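Local coordinates for protein GCN5-related N-acetyltransferase (PDB 2OZG) that binds coenzyme A and probably transfers acetyl groups to amines, perhaps of aminoglycosides, as a hexameric member of the GCN5-related N-acetyltransferase family, at residues W72-V77 and E298-Y302; I149-L154 and A241-T247; I166-L170 and Y202-I206. All coordinates share one frame. Where two conformers were deposited one is given. Residues are numbered along the deposited sequence.

Contact 1 of 3, residues W72-V77 and E298-Y302; sequences WGGQRV and EARGY. With ACT (acetate ion), chain B.
A beta-hairpin turn packs here against the C-terminal end of a helix: the turn joining strands 58-72 and 75-87 of the N-terminal acetyltransferase domain meets the chain as it leaves helix 293-299, in the sterol carrier protein-like part. W72 to Q75 form a type I' beta turn closed by W72 N to Q75 O (3.0 Å) and Q75 N to W72 O (3.1 Å); G73 (phi/psi 55/30) and G74 (81/11) supply the two left-handed positions. Opposite, A299 is still helical (-84/-21), whereas R300 (-76/151) and G301 (-84/154) are extended. The CA atoms of G73 and G301 are 4.0 Å apart, so close that a side chain on either residue would run into a carbonyl oxygen of the other segment. The one direct hydrogen bond runs from G301 N to W72 O (3.0 Å, 167°), a second use of that acceptor; G301 CA makes a CA-H...O contact with G73 O (3.4 Å). A water donates to both R76 O (3.0 Å) and A299 O (2.6 Å). Apolar contacts are V77 CG1 (chi1 t) to A299 CB (3.9 Å) and W72 CB to R300 CG (3.7 Å). R76, pointing away, salt-bridges D183 through NE and bonds an acetate, probably from the crystallisation liquor, through NH1 to O (3.0 Å). The indole of W72 (chi1 m) lies edge-to-face with H179 and Y356, and the extended R300 side chain makes a cation-pi contact with Y356, its NH2 also bonding the Y356 carbonyl oxygen, so helix 349-357 packs beside the junction, while V77 and W72 also rest on strand 115-118.

Contact 2 of 3, residues I149-L154 and A241-T247; sequences IQHASL and AVQSFWT
Side-chain hydroxyls of a helix hold an irregular loop: I149-L154, between strands 132-143 and 156-158, runs along helix 239-250 in the opposite direction. The loop is mostly extended, with an inverse gamma turn centred on A152 (-80/71) that leads into S153 (-60/-43). CA pairs Q150-T247 (4.9 Å), H151-Q243 (5.7 Å) and A152-S244 (4.9 Å) set the register. Two hydrogen bonds fix it: H151 N to T247 OG1 (2.8 Å, 160°) and L154 N to S244 OG (2.8 Å, 148°). Both hydroxyls (chi1 m) also bond their own helix, T247 OG1 donating to Q243 O (2.8 Å) and S244 OG pairing with the carbonyl of P240. T247 CA adds a CA-H...O contact to I149 O (3.5 Å). I149 CD1 meets W246 CB (3.7 Å), Q243 CG lies over one face of the H151 ring, and L154 CD1 reaches A241 CB (4.4 Å). The Q150 amide oxygen bonds N251; the Q150 side chain packs on G93 of a second subunit and lies about 7 Å from a bound coenzyme A. W246 stacks edge-to-face with W261, F245 packs on strands 211-222 and 227-236, and S244 and A241 of the helix, with L154 of the loop, touch I206 of strand 202-206.

Contact 3 of 3, residues I166-L170 and Y202-I206; sequences IFHEL and YSYLI
Helix 165-177 contributes one regular turn, I166-L170, with L170 N bonded to I166 O (3.0 Å), and it crosses the extended strand 202-206 at 58°, the two short axes approaching to 10.7 Å. The backbones do not meet: the nearest CA atoms, those of F167 and L205, are 8.3 Å apart, and side chains bridge the gap, without a hydrogen bond, as in ordinary helix-on-sheet packing. L205 is the hub. Its CA-CB bond leaves the strand sideways, but with chi1 m and chi2 t the side chain carries CD2 to the helix, where this methyl touches I166 CG2 (3.9 Å), F167 CZ (3.9 Å) and L170 CD1 (4.3 Å), all on one helical face. F167 leaves its helix sideways, but with chi1 m and chi2 -88° its ring comes up to the strand, so that L205 CD2 stands 4.2 Å from the ring centroid and 21° off its normal, a CH-pi contact over the face. The tip of the same ring extends to S203, F167 CZ lying 3.9 Å from S203 CB. Y204 points away from the helix, and its hydroxyl bonds Q29 and E90 of a second subunit; the face carrying Y204 and I206 also meets helix 239-250. Strand 202-206 pairs antiparallel with 156-158 and 211-222; from the latter, Y215 meets the F167 ring edge-to-face, and P212 packs on I166 and L170.

Overall arrangement
Contact 3 is the buried one, made mainly of apolar side chains; contacts 1 and 2 are partly buried and rely on backbone amides, contact 1 bonding amide to carbonyl and contact 2 amide to side-chain hydroxyl. Contacts 2 and 3 touch through I206, whose CG2 packs on S244 CB (3.7 Å), A241 CA (3.9 Å) and L154 CB (4.1 Å). I206 thus joins the strand to helix 239-250, while L205 joins it to helix 165-177. Contact 1 lies apart, its centre about 25 Å from that of contact 3 and about 32 Å from that of contact 2, although contacts 1 and 3 reach the same large sheet. Along the chain they nest, 3 within 2 within 1.

Contact 1 of 3, residues W72-V77 and E298-Y302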
# COMPACT_ATOMS: atom_id res chain seq x y z
N TRP A 72 -21.77 -36.27 -7.30
CA TRP A 72 -22.26 -35.68 -8.56
C TRP A 72 -23.71 -36.12 -8.73
O TRP A 72 -24.00 -37.32 -8.77
CB TRP A 72 -21.41 -36.14 -9.77
CG TRP A 72 -19.94 -35.69 -9.71
CD1 TRP A 72 -18.82 -36.45 -9.37
CD2 TRP A 72 -19.48 -34.35 -9.87
NE1 TRP A 72 -17.68 -35.64 -9.42
CE2 TRP A 72 -18.09 -34.35 -9.71
CE3 TRP A 72 -20.14 -33.14 -10.21
CZ2 TRP A 72 -17.34 -33.19 -9.84
CZ3 TRP A 72 -19.43 -32.01 -10.30
CH2 TRP A 72 -18.04 -32.02 -10.12
N GLY A 73 -24.60 -35.14 -8.84
CA GLY A 73 -26.00 -35.36 -8.96
C GLY A 73 -26.52 -36.21 -7.80
O GLY A 73 -27.43 -36.99 -7.97
N GLY A 74 -25.87 -36.10 -6.65
CA GLY A 74 -26.29 -36.79 -5.46
C GLY A 74 -25.89 -38.22 -5.32
O GLY A 74 -26.39 -38.89 -4.43
N GLN A 75 -25.00 -38.70 -6.19
CA GLN A 75 -24.49 -40.05 -6.14
C GLN A 75 -23.00 -39.95 -5.89
O GLN A 75 -22.34 -39.04 -6.38
CB GLN A 75 -24.72 -40.73 -7.48
CG GLN A 75 -26.20 -40.94 -7.83
CD GLN A 75 -26.92 -41.83 -6.85
OE1 GLN A 75 -26.45 -42.91 -6.48
NE2 GLN A 75 -28.07 -41.38 -6.41
N ARG A 76 -22.47 -40.87 -5.11
CA ARG A 76 -21.05 -40.87 -4.85
C ARG A 76 -20.34 -41.58 -6.01
O ARG A 76 -20.57 -42.75 -6.24
CB ARG A 76 -20.73 -41.62 -3.58
CG ARG A 76 -19.29 -41.55 -3.19
CD ARG A 76 -19.00 -42.72 -2.26
NE ARG A 76 -17.62 -42.78 -1.78
CZ ARG A 76 -16.63 -43.45 -2.35
NH1 ARG A 76 -16.81 -44.20 -3.42
NH2 ARG A 76 -15.44 -43.43 -1.78
N VAL A 77 -19.45 -40.86 -6.69
CA VAL A 77 -18.66 -41.44 -7.74
C VAL A 77 -17.25 -41.64 -7.19
O VAL A 77 -16.67 -40.69 -6.65
CB VAL A 77 -18.58 -40.46 -8.90
CG1 VAL A 77 -17.85 -41.06 -10.06
CG2 VAL A 77 -20.00 -39.99 -9.30
N GLU A 298 -22.14 -43.66 -15.73
CA GLU A 298 -23.07 -44.54 -15.03
C GLU A 298 -23.09 -44.33 -13.53
O GLU A 298 -24.09 -44.61 -12.88
CB GLU A 298 -22.80 -46.01 -15.37
CG GLU A 298 -23.06 -46.33 -16.85
CD GLU A 298 -22.96 -47.78 -17.17
OE1 GLU A 298 -22.24 -48.47 -16.41
OE2 GLU A 298 -23.61 -48.20 -18.18
N ALA A 299 -22.03 -43.78 -12.97
CA ALA A 299 -21.98 -43.56 -11.53
C ALA A 299 -22.64 -42.28 -11.07
O ALA A 299 -23.05 -42.18 -9.92
CB ALA A 299 -20.55 -43.62 -11.06
N ARG A 300 -22.77 -41.32 -11.97
CA ARG A 300 -23.32 -39.99 -11.67
C ARG A 300 -24.82 -40.01 -11.52
O ARG A 300 -25.47 -40.86 -12.11
CB ARG A 300 -23.02 -39.10 -12.89
CG ARG A 300 -23.18 -37.61 -12.71
CD ARG A 300 -23.11 -36.99 -14.05
NE ARG A 300 -23.10 -35.53 -14.07
CZ ARG A 300 -24.17 -34.76 -13.99
NH1 ARG A 300 -25.36 -35.28 -13.78
NH2 ARG A 300 -24.03 -33.46 -14.09
N GLY A 301 -25.38 -39.10 -10.70
CA GLY A 301 -26.82 -38.90 -10.66
C GLY A 301 -27.25 -37.95 -11.77
O GLY A 301 -26.47 -37.08 -12.19
N TYR A 302 -28.51 -38.07 -12.21
CA TYR A 302 -29.07 -37.22 -13.25
C TYR A 302 -30.36 -36.62 -12.75
O TYR A 302 -31.03 -37.19 -11.88
CB TYR A 302 -29.29 -38.04 -14.52
CG TYR A 302 -27.97 -38.47 -15.12
CD1 TYR A 302 -27.26 -37.63 -15.92
CD2 TYR A 302 -27.36 -39.67 -14.74
CE1 TYR A 302 -26.01 -37.98 -16.41
CE2 TYR A 302 -26.11 -40.02 -15.20
CZ TYR A 302 -25.45 -39.18 -16.05
OH TYR A 302 -24.21 -39.48 -16.55
C ACT B . -13.19 -45.48 -3.43
O ACT B . -14.35 -45.93 -3.78
OXT ACT B . -12.93 -45.44 -2.18
CH3 ACT B . -12.15 -45.00 -4.42
O HOH W 1 -22.73 -43.84 -7.95

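Contact 2 of 3, residues I149-L154 and A241-T247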
# COMPACT_ATOMS: atom_id res chain seq x y z
N ILE A 149 -26.59 -9.44 12.08
CA ILE A 149 -27.66 -10.41 12.23
C ILE A 149 -27.59 -10.87 13.67
O ILE A 149 -26.50 -11.21 14.16
CB ILE A 149 -27.55 -11.62 11.27
CG1 ILE A 149 -27.84 -11.16 9.83
CG2 ILE A 149 -28.54 -12.77 11.70
CD1 ILE A 149 -27.49 -12.11 8.77
N GLN A 150 -28.72 -10.78 14.37
CA GLN A 150 -28.87 -11.33 15.71
C GLN A 150 -30.19 -12.12 15.70
O GLN A 150 -31.21 -11.66 16.17
CB GLN A 150 -28.86 -10.25 16.80
CG GLN A 150 -29.04 -10.83 18.25
CD GLN A 150 -27.92 -11.78 18.74
OE1 GLN A 150 -26.72 -11.51 18.56
NE2 GLN A 150 -28.32 -12.87 19.39
N HIS A 151 -30.14 -13.33 15.14
CA HIS A 151 -31.31 -14.20 15.01
C HIS A 151 -30.84 -15.59 15.42
O HIS A 151 -30.72 -16.50 14.59
CB HIS A 151 -31.80 -14.20 13.55
CG HIS A 151 -33.21 -14.68 13.37
ND1 HIS A 151 -33.63 -15.94 13.75
CD2 HIS A 151 -34.29 -14.07 12.82
CE1 HIS A 151 -34.91 -16.08 13.46
NE2 HIS A 151 -35.33 -14.96 12.89
N ALA A 152 -30.56 -15.71 16.72
CA ALA A 152 -30.01 -16.95 17.30
C ALA A 152 -31.08 -18.01 17.52
O ALA A 152 -31.44 -18.31 18.64
CB ALA A 152 -29.30 -16.63 18.61
N SER A 153 -31.56 -18.57 16.43
CA SER A 153 -32.57 -19.60 16.46
C SER A 153 -32.09 -20.84 17.23
O SER A 153 -32.84 -21.44 17.98
CB SER A 153 -32.82 -20.03 15.00
OG SER A 153 -33.05 -18.93 14.15
N LEU A 154 -30.83 -21.23 16.99
CA LEU A 154 -30.22 -22.45 17.52
C LEU A 154 -28.97 -22.09 18.29
O LEU A 154 -28.30 -21.09 17.97
CB LEU A 154 -29.81 -23.39 16.37
CG LEU A 154 -30.93 -23.76 15.41
CD1 LEU A 154 -30.41 -24.65 14.33
CD2 LEU A 154 -32.07 -24.43 16.14
N ALA A 241 -30.03 -22.99 10.99
CA ALA A 241 -28.57 -23.15 11.12
C ALA A 241 -27.87 -21.99 10.46
O ALA A 241 -26.89 -21.51 10.99
CB ALA A 241 -28.09 -24.48 10.56
N VAL A 242 -28.39 -21.53 9.31
CA VAL A 242 -27.80 -20.38 8.62
C VAL A 242 -27.89 -19.11 9.46
O VAL A 242 -26.89 -18.43 9.63
CB VAL A 242 -28.34 -20.12 7.19
CG1 VAL A 242 -27.61 -18.93 6.57
CG2 VAL A 242 -28.17 -21.33 6.28
N GLN A 243 -29.07 -18.80 10.02
CA GLN A 243 -29.22 -17.60 10.88
C GLN A 243 -28.31 -17.65 12.09
O GLN A 243 -27.73 -16.64 12.54
CB GLN A 243 -30.66 -17.45 11.36
CG GLN A 243 -31.68 -17.20 10.27
CD GLN A 243 -31.47 -15.88 9.43
OE1 GLN A 243 -30.73 -14.98 9.82
NE2 GLN A 243 -32.19 -15.78 8.29
N SER A 244 -28.18 -18.85 12.63
CA SER A 244 -27.36 -19.11 13.81
C SER A 244 -25.88 -18.94 13.51
O SER A 244 -25.12 -18.39 14.28
CB SER A 244 -27.73 -20.49 14.37
OG SER A 244 -29.07 -20.49 14.93
N PHE A 245 -25.48 -19.37 12.32
CA PHE A 245 -24.13 -19.20 11.84
C PHE A 245 -23.74 -17.72 11.78
O PHE A 245 -22.75 -17.30 12.37
CB PHE A 245 -24.13 -19.82 10.44
CG PHE A 245 -22.87 -19.65 9.64
CD1 PHE A 245 -21.84 -20.59 9.71
CD2 PHE A 245 -22.77 -18.63 8.68
CE1 PHE A 245 -20.68 -20.46 8.86
CE2 PHE A 245 -21.63 -18.47 7.90
CZ PHE A 245 -20.60 -19.42 7.97
N TRP A 246 -24.54 -16.94 11.07
CA TRP A 246 -24.28 -15.54 10.93
C TRP A 246 -24.35 -14.83 12.24
O TRP A 246 -23.57 -13.95 12.44
CB TRP A 246 -25.25 -14.85 9.96
CG TRP A 246 -24.94 -15.07 8.50
CD1 TRP A 246 -25.78 -15.59 7.56
CD2 TRP A 246 -23.71 -14.77 7.81
NE1 TRP A 246 -25.15 -15.66 6.32
CE2 TRP A 246 -23.87 -15.17 6.46
CE3 TRP A 246 -22.48 -14.26 8.22
CZ2 TRP A 246 -22.87 -15.03 5.53
CZ3 TRP A 246 -21.45 -14.11 7.25
CH2 TRP A 246 -21.65 -14.51 5.96
N THR A 247 -25.34 -15.13 13.08
CA THR A 247 -25.43 -14.51 14.41
C THR A 247 -24.15 -14.75 15.22
O THR A 247 -23.58 -13.84 15.82
CB THR A 247 -26.63 -15.03 15.22
OG1 THR A 247 -27.84 -14.73 14.53
CG2 THR A 247 -26.70 -14.39 16.58
O HOH W 2 -26.64 -18.36 17.28

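Contact 3 of 3, residues I166-L170 and Y202-I206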
# COMPACT_ATOMS: atom_id res chain seq x y z
N ILE A 166 -20.03 -36.89 14.75
CA ILE A 166 -21.10 -35.98 14.46
C ILE A 166 -20.75 -35.16 13.22
O ILE A 166 -21.58 -34.95 12.38
CB ILE A 166 -21.43 -35.06 15.64
CG1 ILE A 166 -21.84 -35.84 16.87
CG2 ILE A 166 -22.57 -34.14 15.26
CD1 ILE A 166 -22.98 -36.83 16.63
N PHE A 167 -19.49 -34.74 13.14
CA PHE A 167 -18.99 -33.95 12.02
C PHE A 167 -19.07 -34.71 10.73
O PHE A 167 -19.51 -34.15 9.72
CB PHE A 167 -17.55 -33.47 12.27
CG PHE A 167 -17.45 -32.37 13.28
CD1 PHE A 167 -17.57 -31.04 12.90
CD2 PHE A 167 -17.29 -32.65 14.63
CE1 PHE A 167 -17.49 -30.03 13.81
CE2 PHE A 167 -17.22 -31.62 15.56
CZ PHE A 167 -17.34 -30.33 15.15
N HIS A 168 -18.60 -35.95 10.72
CA HIS A 168 -18.71 -36.77 9.49
C HIS A 168 -20.14 -36.88 9.04
O HIS A 168 -20.40 -36.78 7.89
CB HIS A 168 -18.16 -38.23 9.66
CG HIS A 168 -18.52 -39.15 8.51
ND1 HIS A 168 -17.92 -39.10 7.26
CD2 HIS A 168 -19.46 -40.14 8.42
CE1 HIS A 168 -18.46 -40.01 6.46
NE2 HIS A 168 -19.41 -40.64 7.13
N GLU A 169 -21.06 -37.05 9.98
CA GLU A 169 -22.45 -37.28 9.64
C GLU A 169 -23.19 -36.05 9.10
O GLU A 169 -24.04 -36.17 8.23
CB GLU A 169 -23.16 -37.90 10.83
CG GLU A 169 -22.54 -39.26 11.20
CD GLU A 169 -23.04 -39.78 12.53
OE1 GLU A 169 -23.85 -39.08 13.18
OE2 GLU A 169 -22.62 -40.89 12.93
N LEU A 170 -22.86 -34.87 9.62
CA LEU A 170 -23.38 -33.63 9.08
C LEU A 170 -22.70 -33.33 7.75
O LEU A 170 -23.34 -32.84 6.83
CB LEU A 170 -23.16 -32.48 10.07
CG LEU A 170 -24.03 -32.50 11.34
CD1 LEU A 170 -23.54 -31.55 12.41
CD2 LEU A 170 -25.49 -32.22 11.02
N TYR A 202 -10.94 -24.09 16.72
CA TYR A 202 -12.25 -23.98 17.35
C TYR A 202 -13.25 -24.75 16.46
O TYR A 202 -13.22 -24.68 15.21
CB TYR A 202 -12.62 -22.49 17.48
CG TYR A 202 -11.68 -21.73 18.35
CD1 TYR A 202 -11.79 -21.80 19.75
CD2 TYR A 202 -10.64 -21.00 17.82
CE1 TYR A 202 -10.91 -21.16 20.56
CE2 TYR A 202 -9.73 -20.34 18.65
CZ TYR A 202 -9.88 -20.40 20.00
OH TYR A 202 -9.00 -19.76 20.83
N SER A 203 -14.11 -25.49 17.11
CA SER A 203 -15.14 -26.32 16.46
C SER A 203 -16.43 -26.22 17.29
O SER A 203 -16.41 -26.41 18.51
CB SER A 203 -14.70 -27.77 16.52
OG SER A 203 -13.58 -27.98 15.74
N TYR A 204 -17.54 -25.90 16.64
CA TYR A 204 -18.82 -25.77 17.30
C TYR A 204 -19.83 -26.52 16.48
O TYR A 204 -19.74 -26.52 15.25
CB TYR A 204 -19.23 -24.27 17.28
CG TYR A 204 -18.48 -23.43 18.30
CD1 TYR A 204 -17.16 -23.03 18.07
CD2 TYR A 204 -19.10 -23.00 19.46
CE1 TYR A 204 -16.50 -22.29 18.97
CE2 TYR A 204 -18.42 -22.25 20.41
CZ TYR A 204 -17.12 -21.92 20.17
OH TYR A 204 -16.48 -21.14 21.08
N LEU A 205 -20.80 -27.10 17.14
CA LEU A 205 -21.99 -27.67 16.53
C LEU A 205 -23.06 -26.60 16.64
O LEU A 205 -23.10 -25.85 17.63
CB LEU A 205 -22.52 -28.90 17.26
CG LEU A 205 -21.61 -30.14 17.28
CD1 LEU A 205 -22.26 -31.30 18.09
CD2 LEU A 205 -21.15 -30.61 15.87
N ILE A 206 -23.89 -26.52 15.60
CA ILE A 206 -25.04 -25.63 15.56
C ILE A 206 -26.26 -26.49 15.71
O ILE A 206 -26.48 -27.41 14.93
CB ILE A 206 -25.16 -24.91 14.19
CG1 ILE A 206 -23.91 -24.09 13.92
CG2 ILE A 206 -26.36 -23.96 14.20
CD1 ILE A 206 -23.77 -23.59 12.52